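Local coordinates for glutamine amidotransferase domain-containing protein (Thermotoga maritima, PDB 1O1Y), which is probably a class I glutamine amidotransferase that would take ammonia from the side chain of glutamine and hand it to an acceptor, though its acceptor is not established, at residues Ser39-Asp44 and Glu56-Val61; Glu49-Pro54 and Leu79-Gln84; Met68-Glu73 and Leu106-Gly111; Gly102-Ala107 and Ala112-Gly117. All coordinates share one frame; numbering follows the deposited sequence.

In the fold
The four contacts join segments around the parallel part of the sheet in this flavodoxin-like domain. Interactions 1 and 2 lie side by side, their centres 11 Å apart, and the backbone N of Asp44 meets Glu49 OE1 at 2.9 Å between them. Interactions 3 and 4, centres only 6 Å apart, share Leu106 and Ala107 of helix 102-109; Tyr71 OH lies 3.1 Å from Val114 N, a probable hydrogen bond. Phe83 of helix 78-92 bridges the two groups, its CZ packing 3.4 Å from Ala70 O. Helix 102-109 starts just after Cys100, present as cysteinesulfonic acid and probably the nucleophile of this family, so interaction 4 lies on the helix that follows the presumed nucleophile.

Interaction 1. Residues Ser39-Asp44 and Glu56-Val61; sequences SFDYLD and EEYSLV. With SO4 (sulfate ion), chain B.
Asp41 and Tyr58 stand on backbones too far apart to pair, with 9.3 Å between Asp41 CA and Tyr58 CA; strand 39-43 is the outermost parallel strand, whereas Tyr58 belongs to the loop that leads into strand 60-63. Strand 14-18 runs between the two strands, and the contact reaches across it through side chains alone. The phenol of Tyr58 gives its proton to Asp41 OD2, with 2.6 Å between Tyr58 OH and that oxygen, a short bond made inside a buried setting. The oxygen receives it on its anti lone pair, the one turned from the second carboxylate oxygen, and the carboxylate plane stands at 90° to the ring. Asp41 OD2 lies at the edge of the ring, near its plane, with Tyr58 CE1 3.4 Å from Asp41 OD2. In Tyr58 the ring swings to the side of its backbone N (chi1 -65°), which carries the hydroxyl across to the strand. The carboxylate is held from further directions, since OD2 also forms a salt bridge with Arg53 NE and OD1 one with Arg14 NH1. Two arginines and a phenol round one buried acid would probably keep it ionised. At the start of the strand, Ser39 OG donates to sulfate O1 at 2.8 Å; Arg14 and His12 bind the same ion, which probably came from the crystallisation liquor. Side chains of strand 39-43 and of the loop before strand 60-63 thus meet over strand 14-18, at the edge of a flavodoxin-like parallel sheet with strand order 2-1-3.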
# COMPACT_ATOMS: atom_id res chain seq x y z
N SER A 39 -7.93 -16.89 -2.67
CA SER A 39 -8.58 -16.31 -3.87
C SER A 39 -8.37 -14.81 -3.86
O SER A 39 -8.25 -14.19 -2.80
CB SER A 39 -10.08 -16.61 -3.86
OG SER A 39 -10.29 -17.98 -3.95
N PHE A 40 -8.29 -14.22 -5.05
CA PHE A 40 -8.27 -12.76 -5.15
C PHE A 40 -8.91 -12.26 -6.43
O PHE A 40 -8.86 -12.93 -7.50
CB PHE A 40 -6.85 -12.19 -4.95
CG PHE A 40 -5.85 -12.67 -5.96
CD1 PHE A 40 -5.51 -11.87 -7.04
CD2 PHE A 40 -5.25 -13.93 -5.81
CE1 PHE A 40 -4.59 -12.32 -7.98
CE2 PHE A 40 -4.32 -14.40 -6.75
CZ PHE A 40 -3.99 -13.58 -7.84
N ASP A 41 -9.56 -11.11 -6.31
CA ASP A 41 -10.18 -10.40 -7.44
C ASP A 41 -9.53 -9.05 -7.54
O ASP A 41 -9.46 -8.31 -6.55
CB ASP A 41 -11.67 -10.16 -7.18
CG ASP A 41 -12.47 -11.46 -7.01
OD1 ASP A 41 -12.15 -12.49 -7.61
OD2 ASP A 41 -13.53 -11.49 -6.37
N TYR A 42 -9.00 -8.72 -8.73
CA TYR A 42 -8.61 -7.34 -8.96
C TYR A 42 -9.88 -6.55 -9.28
O TYR A 42 -10.77 -7.00 -10.02
CB TYR A 42 -7.65 -7.21 -10.14
CG TYR A 42 -6.20 -7.46 -9.80
CD1 TYR A 42 -5.56 -8.61 -10.19
CD2 TYR A 42 -5.46 -6.48 -9.13
CE1 TYR A 42 -4.24 -8.82 -9.90
CE2 TYR A 42 -4.15 -6.69 -8.81
CZ TYR A 42 -3.53 -7.83 -9.22
OH TYR A 42 -2.23 -8.03 -8.91
N LEU A 43 -9.96 -5.36 -8.74
CA LEU A 43 -11.00 -4.38 -9.10
C LEU A 43 -10.28 -3.17 -9.73
O LEU A 43 -9.61 -2.43 -9.04
CB LEU A 43 -11.80 -3.94 -7.90
CG LEU A 43 -12.94 -2.95 -8.22
CD1 LEU A 43 -14.02 -3.58 -9.07
CD2 LEU A 43 -13.50 -2.40 -6.92
N ASP A 44 -10.39 -3.04 -11.04
CA ASP A 44 -9.75 -1.95 -11.79
C ASP A 44 -10.79 -0.88 -12.02
O ASP A 44 -11.46 -0.82 -13.06
CB ASP A 44 -9.19 -2.46 -13.10
CG ASP A 44 -7.96 -3.34 -12.87
OD1 ASP A 44 -8.05 -4.56 -13.05
OD2 ASP A 44 -6.90 -2.86 -12.46
N GLU A 56 -18.80 -8.30 1.86
CA GLU A 56 -18.73 -9.33 2.88
C GLU A 56 -18.12 -10.62 2.38
O GLU A 56 -17.71 -11.44 3.19
CB GLU A 56 -20.12 -9.61 3.44
CG GLU A 56 -20.58 -8.54 4.43
CD GLU A 56 -21.27 -7.33 3.78
OE1 GLU A 56 -21.77 -6.52 4.59
OE2 GLU A 56 -21.33 -7.18 2.51
N GLU A 57 -18.09 -10.86 1.07
CA GLU A 57 -17.37 -12.04 0.54
C GLU A 57 -15.84 -11.94 0.66
O GLU A 57 -15.14 -12.94 0.50
CB GLU A 57 -17.82 -12.35 -0.90
CG GLU A 57 -19.25 -12.89 -1.00
CD GLU A 57 -19.53 -13.45 -2.40
OE1 GLU A 57 -18.59 -14.01 -3.01
OE2 GLU A 57 -20.66 -13.32 -2.88
N TYR A 58 -15.29 -10.76 0.98
CA TYR A 58 -13.86 -10.58 1.05
C TYR A 58 -13.36 -10.54 2.50
O TYR A 58 -13.96 -9.89 3.37
CB TYR A 58 -13.45 -9.27 0.37
CG TYR A 58 -13.73 -9.30 -1.10
CD1 TYR A 58 -12.93 -10.03 -1.95
CD2 TYR A 58 -14.81 -8.60 -1.64
CE1 TYR A 58 -13.20 -10.09 -3.32
CE2 TYR A 58 -15.09 -8.64 -3.00
CZ TYR A 58 -14.28 -9.37 -3.84
OH TYR A 58 -14.56 -9.40 -5.17
N SER A 59 -12.25 -11.23 2.75
CA SER A 59 -11.59 -11.26 4.06
C SER A 59 -10.56 -10.17 4.29
O SER A 59 -10.10 -9.95 5.44
CB SER A 59 -10.85 -12.60 4.20
OG SER A 59 -11.74 -13.67 4.06
N LEU A 60 -10.15 -9.53 3.19
CA LEU A 60 -9.14 -8.51 3.19
C LEU A 60 -9.35 -7.69 1.93
O LEU A 60 -9.64 -8.23 0.86
CB LEU A 60 -7.75 -9.14 3.14
CG LEU A 60 -6.56 -8.23 2.91
CD1 LEU A 60 -6.34 -7.28 4.08
CD2 LEU A 60 -5.29 -9.10 2.63
N VAL A 61 -9.18 -6.40 2.07
CA VAL A 61 -9.17 -5.49 0.95
C VAL A 61 -7.85 -4.80 0.91
O VAL A 61 -7.42 -4.21 1.91
CB VAL A 61 -10.31 -4.45 1.04
CG1 VAL A 61 -10.22 -3.46 -0.17
CG2 VAL A 61 -11.66 -5.15 1.09
S SO4 B . -13.60 -18.79 -2.00
O1 SO4 B . -12.66 -19.15 -3.07
O2 SO4 B . -12.86 -17.96 -1.02
O3 SO4 B . -14.13 -20.01 -1.41
O4 SO4 B . -14.74 -18.08 -2.58

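Interaction 2. Residues Glu49-Pro54 and Leu79-Gln84; sequences EKLERP and LKYEFQ
Lys50 lays its side chain over one face of the Tyr81 ring at the protein surface, where Tyr81 projects from helix 78-92. Its CD sits above the middle of the ring, 3.7 Å from the Tyr81 centroid, in a CH-pi contact. Further along the lysine side chain, the ammonium group remains over the same face, with NZ 4.0 Å from that centroid in a cation-pi interaction leaning toward Tyr81 CD1 and CG. A bend at chi2 (-75°) turns the lysine back from its own loop and along the ring toward the helix. The far end of the tyrosine is held differently. Leu51 N donates to Tyr81 OH at 3.0 Å, almost straight at 170°, arriving near the plane of the ring. The Leu51 branch point also closes on the hydroxyl, CG 3.4 Å from Tyr81 OH, while its side chain also packs on Leu16 of strand 14-18. Tyr81 is thus gripped over a face and at its hydroxyl, which probably restrains the ring. The chemistry implies a mixed attachment of loop to helix: dispersion and cation-pi attraction share the face, and a backbone amide finds its acceptor in a phenol oxygen.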
# COMPACT_ATOMS: atom_id res chain seq x y z
N GLU A 49 -14.87 -0.65 -13.61
CA GLU A 49 -15.27 -1.87 -12.92
C GLU A 49 -15.89 -1.54 -11.56
O GLU A 49 -15.45 -0.63 -10.88
CB GLU A 49 -14.08 -2.81 -12.74
CG GLU A 49 -13.66 -3.47 -14.05
CD GLU A 49 -12.51 -4.45 -13.89
OE1 GLU A 49 -12.08 -4.76 -12.73
OE2 GLU A 49 -12.03 -4.92 -14.94
N LYS A 50 -16.93 -2.28 -11.21
CA LYS A 50 -17.53 -2.24 -9.88
C LYS A 50 -17.44 -3.62 -9.25
O LYS A 50 -17.14 -4.62 -9.93
CB LYS A 50 -19.00 -1.83 -9.94
CG LYS A 50 -19.27 -0.58 -10.77
CD LYS A 50 -18.85 0.66 -10.06
CE LYS A 50 -19.40 1.91 -10.78
NZ LYS A 50 -19.46 3.10 -9.87
N LEU A 51 -17.73 -3.70 -7.96
CA LEU A 51 -17.59 -4.97 -7.25
C LEU A 51 -18.32 -6.08 -7.99
O LEU A 51 -19.46 -5.88 -8.43
CB LEU A 51 -18.23 -4.85 -5.88
CG LEU A 51 -17.49 -4.03 -4.85
CD1 LEU A 51 -18.37 -3.81 -3.65
CD2 LEU A 51 -16.20 -4.73 -4.48
N GLU A 52 -17.67 -7.23 -8.10
CA GLU A 52 -18.28 -8.41 -8.70
C GLU A 52 -18.94 -9.28 -7.61
O GLU A 52 -19.64 -10.24 -7.93
CB GLU A 52 -17.23 -9.20 -9.52
CG GLU A 52 -16.13 -9.86 -8.72
CD GLU A 52 -15.13 -10.61 -9.60
OE1 GLU A 52 -14.03 -10.06 -9.90
OE2 GLU A 52 -15.46 -11.75 -9.99
N ARG A 53 -18.67 -8.95 -6.35
CA ARG A 53 -19.23 -9.63 -5.16
C ARG A 53 -19.47 -8.61 -4.08
O ARG A 53 -18.73 -7.66 -4.02
CB ARG A 53 -18.18 -10.59 -4.56
CG ARG A 53 -17.77 -11.70 -5.44
CD ARG A 53 -16.49 -12.39 -4.99
NE ARG A 53 -16.03 -13.30 -6.05
CZ ARG A 53 -16.58 -14.48 -6.31
NH1 ARG A 53 -17.59 -14.91 -5.59
NH2 ARG A 53 -16.12 -15.23 -7.30
N PRO A 54 -20.38 -8.87 -3.14
CA PRO A 54 -20.52 -8.01 -1.97
C PRO A 54 -19.25 -7.99 -1.12
O PRO A 54 -18.52 -8.99 -1.03
CB PRO A 54 -21.66 -8.65 -1.18
CG PRO A 54 -22.34 -9.56 -2.11
CD PRO A 54 -21.36 -9.98 -3.12
N LEU A 79 -12.42 7.55 -8.16
CA LEU A 79 -12.05 7.73 -6.78
C LEU A 79 -13.25 7.93 -5.88
O LEU A 79 -13.22 7.48 -4.73
CB LEU A 79 -11.05 8.88 -6.57
CG LEU A 79 -9.67 8.83 -7.22
CD1 LEU A 79 -8.94 10.14 -7.04
CD2 LEU A 79 -8.87 7.67 -6.70
N LYS A 80 -14.30 8.56 -6.37
CA LYS A 80 -15.51 8.75 -5.60
C LYS A 80 -16.09 7.39 -5.15
O LYS A 80 -16.48 7.21 -4.01
CB LYS A 80 -16.53 9.56 -6.41
CG LYS A 80 -17.76 9.94 -5.63
N TYR A 81 -16.14 6.44 -6.08
CA TYR A 81 -16.60 5.08 -5.77
C TYR A 81 -15.70 4.39 -4.75
O TYR A 81 -16.16 3.72 -3.82
CB TYR A 81 -16.65 4.27 -7.07
CG TYR A 81 -17.08 2.85 -6.91
CD1 TYR A 81 -18.33 2.55 -6.43
CD2 TYR A 81 -16.24 1.80 -7.25
CE1 TYR A 81 -18.75 1.21 -6.31
CE2 TYR A 81 -16.65 0.46 -7.10
CZ TYR A 81 -17.89 0.18 -6.63
OH TYR A 81 -18.33 -1.13 -6.50
N GLU A 82 -14.39 4.54 -4.93
CA GLU A 82 -13.42 4.00 -4.01
C GLU A 82 -13.56 4.56 -2.63
O GLU A 82 -13.52 3.82 -1.66
CB GLU A 82 -12.01 4.25 -4.49
CG GLU A 82 -11.69 3.48 -5.76
CD GLU A 82 -10.24 3.65 -6.20
OE1 GLU A 82 -9.39 3.95 -5.35
OE2 GLU A 82 -9.97 3.48 -7.40
N PHE A 83 -13.73 5.88 -2.52
CA PHE A 83 -13.97 6.48 -1.18
C PHE A 83 -15.23 5.88 -0.51
O PHE A 83 -15.24 5.65 0.70
CB PHE A 83 -14.07 7.99 -1.29
CG PHE A 83 -12.72 8.68 -1.40
CD1 PHE A 83 -12.42 9.47 -2.50
CD2 PHE A 83 -11.73 8.49 -0.42
CE1 PHE A 83 -11.19 10.07 -2.61
CE2 PHE A 83 -10.51 9.10 -0.53
CZ PHE A 83 -10.23 9.89 -1.65
N GLN A 84 -16.27 5.63 -1.29
CA GLN A 84 -17.48 5.02 -0.79
C GLN A 84 -17.18 3.62 -0.27
O GLN A 84 -17.67 3.22 0.82
CB GLN A 84 -18.59 4.95 -1.84
CG GLN A 84 -19.12 6.31 -2.22
CD GLN A 84 -20.12 6.30 -3.38
OE1 GLN A 84 -20.08 5.43 -4.25
NE2 GLN A 84 -21.00 7.28 -3.39

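Interaction 3. Residues Met68-Glu73 and Leu106-Gly111; sequences MGAYEE and LAKVLG
Lys108 sends its ammonium group into the turn formed by residues 69-72, where NZ donates to the carbonyl oxygen Ala70 O at 2.8 Å. The approach is bent, with a C=O...N angle of 143°, and lies off the carbonyl plane. Glu73 was modelled in two conformers; in one of them the same NZ forms a salt bridge with Glu73 OE2 at 2.9 Å, so this part of the contact is less certain. That nitrogen comes from above the carboxylate plane, 39° out of it, so charge attraction probably contributes much of the pairing. Lysine and glutamate advance from opposite directions; the lysine is extended all the way, its CG anti to the backbone N (chi1 175°), and spans the gap from helix to loop at full stretch. Packing follows along this rod. Ala70 CB touches Lys108 CD at 4.2 Å, and the Tyr71 ring crosses the end of the chain at a slant, with CD2 3.8 Å from Lys108 NZ. Phe83 packs against both Glu73 and Lys108, so helix 78-92 contributes to the packing beside the ion pair. The turn has its own internal support, because Gly69 N donates to Glu72 OE2 at 2.8 Å. On the other partner, Gly111, with its positive phi, bonds back through its N to Lys108 O at 2.9 Å. This is part of a Schellman motif, a common way of ending a helix, completed by a bond from Ala112 N; Lys108 joins the type I beta turn to this end of helix 102-109.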
# COMPACT_ATOMS: atom_id res chain seq x y z
N MSE A 68 -2.64 9.46 -8.82
CA MSE A 68 -3.78 10.38 -8.64
C MSE A 68 -3.65 11.05 -7.27
O MSE A 68 -3.20 10.42 -6.32
CB MSE A 68 -5.12 9.64 -8.65
CG MSE A 68 -5.47 8.87 -9.91
SE MSE A 68 -4.85 7.02 -9.59
CE MSE A 68 -4.56 6.57 -11.44
N GLY A 69 -4.08 12.30 -7.17
CA GLY A 69 -4.13 12.97 -5.89
C GLY A 69 -5.40 12.58 -5.15
O GLY A 69 -6.44 12.34 -5.77
N ALA A 70 -5.34 12.59 -3.81
CA ALA A 70 -6.47 12.22 -2.99
C ALA A 70 -7.67 13.14 -3.12
O ALA A 70 -8.76 12.74 -2.78
CB ALA A 70 -6.04 12.14 -1.51
N TYR A 71 -7.50 14.39 -3.57
CA TYR A 71 -8.59 15.32 -3.75
C TYR A 71 -8.97 15.46 -5.21
O TYR A 71 -9.67 16.40 -5.56
CB TYR A 71 -8.21 16.71 -3.23
CG TYR A 71 -7.86 16.68 -1.76
CD1 TYR A 71 -6.54 16.76 -1.35
CD2 TYR A 71 -8.84 16.51 -0.80
CE1 TYR A 71 -6.21 16.70 0.01
CE2 TYR A 71 -8.53 16.47 0.58
CZ TYR A 71 -7.21 16.56 0.95
OH TYR A 71 -6.88 16.51 2.26
N GLU A 72 -8.51 14.56 -6.07
CA GLU A 72 -8.72 14.75 -7.51
C GLU A 72 -9.90 13.93 -8.05
O GLU A 72 -9.83 13.34 -9.13
CB GLU A 72 -7.45 14.44 -8.27
CG GLU A 72 -6.34 15.42 -7.97
CD GLU A 72 -5.18 15.30 -8.96
OE1 GLU A 72 -4.87 16.31 -9.57
OE2 GLU A 72 -4.60 14.20 -9.14
N GLU A 73 -11.02 13.94 -7.31
CA GLU A 73 -12.20 13.19 -7.74
C GLU A 73 -12.83 13.67 -9.03
O GLU A 73 -13.42 12.86 -9.74
CB GLU A 73 -13.30 13.19 -6.67
CG GLU A 73 -12.91 12.38 -5.46
CD GLU A 73 -12.64 13.25 -4.25
OE1 GLU A 73 -11.85 14.24 -4.39
OE2 GLU A 73 -13.23 12.92 -3.18
N LEU A 106 -7.05 6.44 2.73
CA LEU A 106 -7.53 6.01 4.03
C LEU A 106 -7.43 7.16 5.05
O LEU A 106 -8.36 7.42 5.82
CB LEU A 106 -6.74 4.79 4.54
CG LEU A 106 -7.09 4.29 5.96
CD1 LEU A 106 -8.53 3.84 6.09
CD2 LEU A 106 -6.14 3.15 6.37
N ALA A 107 -6.28 7.83 5.08
CA ALA A 107 -6.09 8.98 5.98
C ALA A 107 -7.15 10.05 5.78
O ALA A 107 -7.68 10.61 6.72
CB ALA A 107 -4.73 9.58 5.79
N LYS A 108 -7.45 10.36 4.52
CA LYS A 108 -8.49 11.32 4.19
C LYS A 108 -9.87 10.91 4.74
O LYS A 108 -10.59 11.72 5.28
CB LYS A 108 -8.54 11.54 2.66
CG LYS A 108 -9.66 12.44 2.22
CD LYS A 108 -9.62 12.67 0.70
CE LYS A 108 -10.98 13.13 0.16
NZ LYS A 108 -11.02 13.45 -1.32
N VAL A 109 -10.25 9.65 4.54
CA VAL A 109 -11.53 9.16 5.03
C VAL A 109 -11.62 9.30 6.56
O VAL A 109 -12.69 9.61 7.12
CB VAL A 109 -11.80 7.74 4.54
CG1 VAL A 109 -13.00 7.16 5.23
CG2 VAL A 109 -12.02 7.74 3.03
N LEU A 110 -10.47 9.14 7.22
CA LEU A 110 -10.37 9.24 8.68
C LEU A 110 -10.15 10.70 9.12
O LEU A 110 -9.83 10.98 10.29
CB LEU A 110 -9.22 8.35 9.16
CG LEU A 110 -9.49 6.85 8.96
CD1 LEU A 110 -8.26 6.09 9.40
CD2 LEU A 110 -10.69 6.41 9.74
N GLY A 111 -10.28 11.63 8.18
CA GLY A 111 -10.36 13.03 8.53
C GLY A 111 -9.07 13.84 8.43
O GLY A 111 -9.10 15.02 8.74

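Interaction 4. Residues Gly102-Ala107 and Ala112-Gly117; sequences GSQMLA and ASVYRG
Ala112 and Ala107 are joined directly: Ala112 N donates to Ala107 O at 2.9 Å, with an N-H...O angle of 163°. The amide reaches the oxygen at a C=O...N angle of 142°, tilted from the carbonyl plane, as the chain doubles back where the helix gives out. Their methyl groups meet just beside it, CB to CB at 4.2 Å, and Ala112 CB also leans on the accepting carbonyl. One turn back along the helix from Ala107, Gln104 meets Val114. The valine CG2 reaches the backbone carbonyl, 3.5 Å from Gln104 O, while CG1 lies against the start of the side chain, 4.1 Å from Gln104 CB. With CG1 anti to the backbone N (chi1 174°), the valine turns both branches to the helix, and the two side chains cross at about a right angle. Only the aliphatic part of Gln104 serves this contact, because its amide is engaged elsewhere: NE2 donates to Gln183 OE1, and a sulfate ion sits about 4 Å from the side chain, nearest atoms. In the next shell, Phe174 covers Ala107, Pro157 touches Ala112, and Ala70 packs on Val114. At the start of the helix, Ser103 OG is hydrogen-bonded to the backbone O of the oxidised Cys100. Met105, present as selenomethionine, points away from the strand and packs on Leu79, Phe83 and Ile86 of helix 78-92. Helix 102-109 is therefore flanked by that helix and by strand 114-116, which pairs antiparallel with strand 152-154 in a small sheet separate from the main one.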
# COMPACT_ATOMS: atom_id res chain seq x y z
N GLY A 102 -3.27 4.53 -1.57
CA GLY A 102 -4.19 3.84 -0.70
C GLY A 102 -4.12 4.31 0.73
O GLY A 102 -5.15 4.42 1.39
N SER A 103 -2.90 4.53 1.25
CA SER A 103 -2.74 5.00 2.62
C SER A 103 -3.25 6.43 2.76
O SER A 103 -3.81 6.79 3.80
CB SER A 103 -1.26 4.92 3.09
OG SER A 103 -0.40 5.84 2.39
N GLN A 104 -3.02 7.26 1.75
CA GLN A 104 -3.46 8.65 1.76
C GLN A 104 -4.98 8.74 1.66
O GLN A 104 -5.61 9.54 2.35
CB GLN A 104 -2.82 9.37 0.58
CG GLN A 104 -1.34 9.52 0.78
CD GLN A 104 -0.59 9.84 -0.46
OE1 GLN A 104 -1.16 10.05 -1.54
NE2 GLN A 104 0.72 9.90 -0.32
N MSE A 105 -5.59 7.87 0.86
CA MSE A 105 -7.05 7.84 0.75
C MSE A 105 -7.67 7.40 2.06
O MSE A 105 -8.70 7.94 2.47
CB MSE A 105 -7.48 6.92 -0.39
CG MSE A 105 -7.08 7.50 -1.76
SE MSE A 105 -7.55 6.34 -3.22
CE MSE A 105 -9.46 6.47 -3.12
N LEU A 106 -7.05 6.44 2.73
CA LEU A 106 -7.53 6.01 4.03
C LEU A 106 -7.43 7.16 5.05
O LEU A 106 -8.36 7.42 5.82
CB LEU A 106 -6.74 4.79 4.54
CG LEU A 106 -7.09 4.29 5.96
CD1 LEU A 106 -8.53 3.84 6.09
CD2 LEU A 106 -6.14 3.15 6.37
N ALA A 107 -6.28 7.83 5.08
CA ALA A 107 -6.09 8.98 5.98
C ALA A 107 -7.15 10.05 5.78
O ALA A 107 -7.68 10.61 6.72
CB ALA A 107 -4.73 9.58 5.79
N ALA A 112 -7.98 13.25 7.95
CA ALA A 112 -6.66 13.90 7.94
C ALA A 112 -6.38 14.51 6.58
O ALA A 112 -6.84 14.00 5.58
CB ALA A 112 -5.57 12.89 8.24
N SER A 113 -5.62 15.60 6.56
CA SER A 113 -5.21 16.25 5.33
C SER A 113 -4.14 15.44 4.64
O SER A 113 -3.28 14.80 5.27
CB SER A 113 -4.69 17.68 5.62
OG SER A 113 -5.68 18.53 6.18
N VAL A 114 -4.18 15.49 3.32
CA VAL A 114 -3.15 14.97 2.45
C VAL A 114 -2.58 16.14 1.65
O VAL A 114 -3.30 17.06 1.23
CB VAL A 114 -3.78 13.93 1.47
CG1 VAL A 114 -2.79 13.44 0.43
CG2 VAL A 114 -4.42 12.82 2.28
N TYR A 115 -1.27 16.11 1.43
CA TYR A 115 -0.59 17.24 0.82
C TYR A 115 0.78 16.90 0.33
O TYR A 115 1.34 15.87 0.68
CB TYR A 115 -0.45 18.40 1.81
CG TYR A 115 -0.00 17.96 3.20
CD1 TYR A 115 1.35 17.83 3.52
CD2 TYR A 115 -0.95 17.68 4.20
CE1 TYR A 115 1.76 17.42 4.77
CE2 TYR A 115 -0.54 17.28 5.47
CZ TYR A 115 0.81 17.15 5.76
OH TYR A 115 1.22 16.76 7.02
N ARG A 116 1.28 17.77 -0.53
CA ARG A 116 2.62 17.61 -1.10
C ARG A 116 3.66 17.65 0.01
O ARG A 116 3.65 18.56 0.84
CB ARG A 116 2.93 18.70 -2.14
CG ARG A 116 4.16 18.40 -3.02
CD ARG A 116 4.50 19.49 -4.00
NE ARG A 116 4.96 20.69 -3.29
CZ ARG A 116 6.22 20.93 -2.93
NH1 ARG A 116 7.20 20.07 -3.20
NH2 ARG A 116 6.51 22.06 -2.28
N GLY A 117 4.55 16.65 0.01
CA GLY A 117 5.63 16.61 0.96
C GLY A 117 6.59 17.76 0.80
O GLY A 117 6.94 18.14 -0.32